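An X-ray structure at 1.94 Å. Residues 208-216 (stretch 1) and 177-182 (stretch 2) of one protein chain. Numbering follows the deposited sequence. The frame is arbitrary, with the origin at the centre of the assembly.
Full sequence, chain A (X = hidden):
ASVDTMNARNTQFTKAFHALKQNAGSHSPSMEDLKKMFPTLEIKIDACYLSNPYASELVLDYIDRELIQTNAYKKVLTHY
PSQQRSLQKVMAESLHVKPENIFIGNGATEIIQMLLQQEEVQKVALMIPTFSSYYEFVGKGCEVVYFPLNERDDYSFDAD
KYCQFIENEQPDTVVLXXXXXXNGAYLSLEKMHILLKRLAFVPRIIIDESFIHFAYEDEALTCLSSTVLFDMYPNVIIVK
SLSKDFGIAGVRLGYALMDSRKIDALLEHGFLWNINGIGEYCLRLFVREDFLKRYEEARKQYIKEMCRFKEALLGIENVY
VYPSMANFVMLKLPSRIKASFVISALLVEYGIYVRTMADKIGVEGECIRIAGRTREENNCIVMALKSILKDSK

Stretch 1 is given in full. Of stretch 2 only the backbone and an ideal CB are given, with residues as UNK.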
# COMPACT_ATOMS: atom_id res chain seq x y z
N ASP A 208 -14.57 13.83 2.68
CA ASP A 208 -13.99 13.15 1.51
C ASP A 208 -14.34 13.93 0.22
O ASP A 208 -15.50 13.87 -0.28
CB ASP A 208 -14.43 11.69 1.45
CG ASP A 208 -13.83 10.94 0.28
OD1 ASP A 208 -13.05 11.48 -0.54
OD2 ASP A 208 -14.17 9.75 0.18
N GLU A 209 -13.37 14.68 -0.27
CA GLU A 209 -13.58 15.43 -1.50
C GLU A 209 -12.97 14.76 -2.72
O GLU A 209 -12.51 15.46 -3.65
CB GLU A 209 -13.01 16.85 -1.35
CG GLU A 209 -11.51 16.88 -1.10
CD GLU A 209 -10.90 18.24 -1.37
OE1 GLU A 209 -11.69 19.24 -1.57
OE2 GLU A 209 -9.63 18.31 -1.32
N SER A 210 -12.95 13.46 -2.72
CA SER A 210 -12.26 12.68 -3.79
C SER A 210 -12.78 13.00 -5.20
O SER A 210 -12.05 12.83 -6.21
CB SER A 210 -12.35 11.16 -3.51
OG SER A 210 -11.52 10.74 -2.43
N PHE A 211 -14.04 13.39 -5.30
CA PHE A 211 -14.63 13.78 -6.62
C PHE A 211 -14.76 15.26 -6.93
O PHE A 211 -15.44 15.63 -7.91
CB PHE A 211 -16.01 13.07 -6.74
CG PHE A 211 -15.90 11.60 -6.51
CD1 PHE A 211 -15.20 10.83 -7.40
CD2 PHE A 211 -16.37 11.01 -5.36
CE1 PHE A 211 -15.03 9.47 -7.20
CE2 PHE A 211 -16.16 9.67 -5.13
CZ PHE A 211 -15.52 8.90 -6.06
N ILE A 212 -14.16 16.13 -6.11
CA ILE A 212 -14.46 17.55 -6.18
C ILE A 212 -13.86 18.21 -7.45
O ILE A 212 -14.34 19.23 -7.91
CB ILE A 212 -14.00 18.33 -4.91
CG1 ILE A 212 -14.77 19.67 -4.79
CG2 ILE A 212 -12.49 18.50 -4.87
CD1 ILE A 212 -14.63 20.36 -3.47
N HIS A 213 -12.87 17.59 -8.04
CA HIS A 213 -12.26 18.08 -9.31
C HIS A 213 -13.26 18.02 -10.49
O HIS A 213 -13.05 18.65 -11.50
CB HIS A 213 -11.05 17.21 -9.70
CG HIS A 213 -9.76 17.63 -9.12
ND1 HIS A 213 -9.63 18.36 -7.95
CD2 HIS A 213 -8.49 17.34 -9.52
CE1 HIS A 213 -8.35 18.51 -7.67
NE2 HIS A 213 -7.64 17.92 -8.62
N PHE A 214 -14.34 17.26 -10.36
CA PHE A 214 -15.41 17.14 -11.36
C PHE A 214 -16.54 18.10 -11.16
O PHE A 214 -17.35 18.23 -12.07
CB PHE A 214 -15.90 15.69 -11.46
CG PHE A 214 -14.76 14.72 -11.59
CD1 PHE A 214 -13.92 14.79 -12.69
CD2 PHE A 214 -14.44 13.86 -10.58
CE1 PHE A 214 -12.83 13.96 -12.79
CE2 PHE A 214 -13.34 13.01 -10.67
CZ PHE A 214 -12.53 13.08 -11.77
N ALA A 215 -16.56 18.85 -10.07
CA ALA A 215 -17.65 19.79 -9.79
C ALA A 215 -17.27 21.21 -10.25
O ALA A 215 -16.08 21.56 -10.50
CB ALA A 215 -18.00 19.80 -8.30
N TYR A 216 -18.28 22.04 -10.37
CA TYR A 216 -18.00 23.42 -10.76
C TYR A 216 -19.06 24.32 -10.18
O TYR A 216 -20.19 23.89 -10.05
CB TYR A 216 -17.87 23.55 -12.30
CG TYR A 216 -19.07 23.12 -13.08
CD1 TYR A 216 -19.24 21.79 -13.44
CD2 TYR A 216 -20.09 24.02 -13.40
CE1 TYR A 216 -20.35 21.36 -14.09
CE2 TYR A 216 -21.23 23.59 -14.10
CZ TYR A 216 -21.35 22.25 -14.43
OH TYR A 216 -22.43 21.79 -15.09
N UNK A 177 -19.19 13.05 2.35
CA UNK A 177 -18.57 12.76 1.06
C UNK A 177 -19.09 13.85 0.10
O UNK A 177 -20.30 13.91 -0.13
CB UNK A 177 -18.90 11.35 0.57
N UNK A 178 -18.24 14.68 -0.46
CA UNK A 178 -18.73 15.83 -1.22
C UNK A 178 -17.79 16.10 -2.40
O UNK A 178 -16.66 16.50 -2.20
CB UNK A 178 -18.84 17.07 -0.32
N UNK A 179 -18.23 15.82 -3.65
CA UNK A 179 -19.51 15.21 -4.03
C UNK A 179 -19.74 13.81 -3.50
O UNK A 179 -18.81 13.04 -3.34
CB UNK A 179 -19.62 15.17 -5.56
N UNK A 180 -20.99 13.43 -3.27
CA UNK A 180 -21.32 12.03 -2.78
C UNK A 180 -21.20 10.93 -3.92
O UNK A 180 -21.36 11.23 -5.06
CB UNK A 180 -22.74 12.02 -2.22
N UNK A 181 -21.02 9.67 -3.55
CA UNK A 181 -20.35 8.56 -4.32
C UNK A 181 -21.02 7.34 -4.99
O UNK A 181 -20.18 6.43 -5.62
CB UNK A 181 -19.35 7.94 -3.34
N UNK A 182 -22.42 7.18 -4.77
CA UNK A 182 -22.88 6.81 -6.04
C UNK A 182 -23.84 7.83 -6.70
O UNK A 182 -23.95 7.77 -7.90
CB UNK A 182 -23.56 5.44 -5.92

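Position 177 lies beside Asp208 in a parallel bridge, the CA atoms 4.6 Å apart, and its extended backbone (phi -112°, psi 118°) suits strand residues. Its CA-to-CB bond points to the same face of the sheet as that of Asp208, so a side chain here must run alongside the aspartate. Beta-branched or other medium aliphatic residues would fit against the methylene, and a polar group able to meet the carboxylate cannot be excluded. The residue is Ile177. With chi1 and chi2 both m, its end comes nearer to stretch 1 than its CB does, and CD1 lies 3.6 Å from Asp208 CB. Its CA also makes a CA-H...O contact of 3.5 Å with Asp208 O.

At position 178 the backbone does the pairing. The amide N donates to Asp208 O at 2.9 Å, nearly straight at 168°, which requires a free N-H and so excludes proline. The carbonyl O of 178 in turn receives a CA-H...O contact from Glu209 CA at 3.3 Å. The CA-to-CB bond points sideways, so stretch 1 leaves the side chain largely unspecified, and many types would serve. It is Asn178, whose amide group is hydrogen-bonded elsewhere in the structure.

Position 179 has phi -61° and psi 150°, and the peptide bond before it is cis, a strong sign of proline, for which the cis form costs least. Its N faces no acceptor in stretch 1, while the turn from Glu209 to Ile212 brings up an apolar surface: the ideal CB is 4.3 Å from Phe211 CB. A compact apolar residue is called for, and Pro179 provides it. Ring atom CD lies 3.8 Å from Phe211 CB and 4.1 Å from Ile212 CB, while CG reaches to 4.3 Å from Ala215 CB. Its carbonyl O lies at the edge of the Phe211 ring, near the ring plane, and has no hydrogen-bonding partner in the model.

Position 180 points away, with no atom of stretch 1 within 5.5 Å of its ideal CB, so the visible atoms barely restrict the choice. It is Asn180.

Position 181 points sideways, its ideal CB 4.0 Å from Phe211 CE2. A small or medium side chain that lays its first carbon against the ring would suit, polar or not. Asn181 does this with CB, 4.3 Å from Phe211 CE2, while OD1 is hydrogen-bonded elsewhere in the structure.

Position 182 also points away and meets nothing of stretch 1; it is Pro182, despite a phi of -115°.

Stretch 2, residues 177-182: INPNNP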
# COMPACT_ATOMS: atom_id res chain seq x y z
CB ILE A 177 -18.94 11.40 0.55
CG1 ILE A 177 -18.86 10.32 1.64
CG2 ILE A 177 -18.07 11.02 -0.69
CD1 ILE A 177 -17.51 10.09 2.23
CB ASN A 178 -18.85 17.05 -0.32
CG ASN A 178 -19.64 18.14 -0.95
OD1 ASN A 178 -20.71 17.89 -1.53
ND2 ASN A 178 -19.13 19.35 -0.90
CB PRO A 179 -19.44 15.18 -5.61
CG PRO A 179 -18.37 16.19 -5.99
CD PRO A 179 -17.38 16.09 -4.83
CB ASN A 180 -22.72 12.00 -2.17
CG ASN A 180 -22.94 10.86 -1.16
OD1 ASN A 180 -22.03 10.43 -0.47
ND2 ASN A 180 -24.18 10.31 -1.14
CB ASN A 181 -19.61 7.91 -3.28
CG ASN A 181 -20.54 7.73 -2.11
OD1 ASN A 181 -21.79 7.51 -2.33
ND2 ASN A 181 -20.05 8.05 -0.91
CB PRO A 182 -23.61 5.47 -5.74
CG PRO A 182 -24.39 5.83 -4.49
CD PRO A 182 -23.46 6.82 -3.77
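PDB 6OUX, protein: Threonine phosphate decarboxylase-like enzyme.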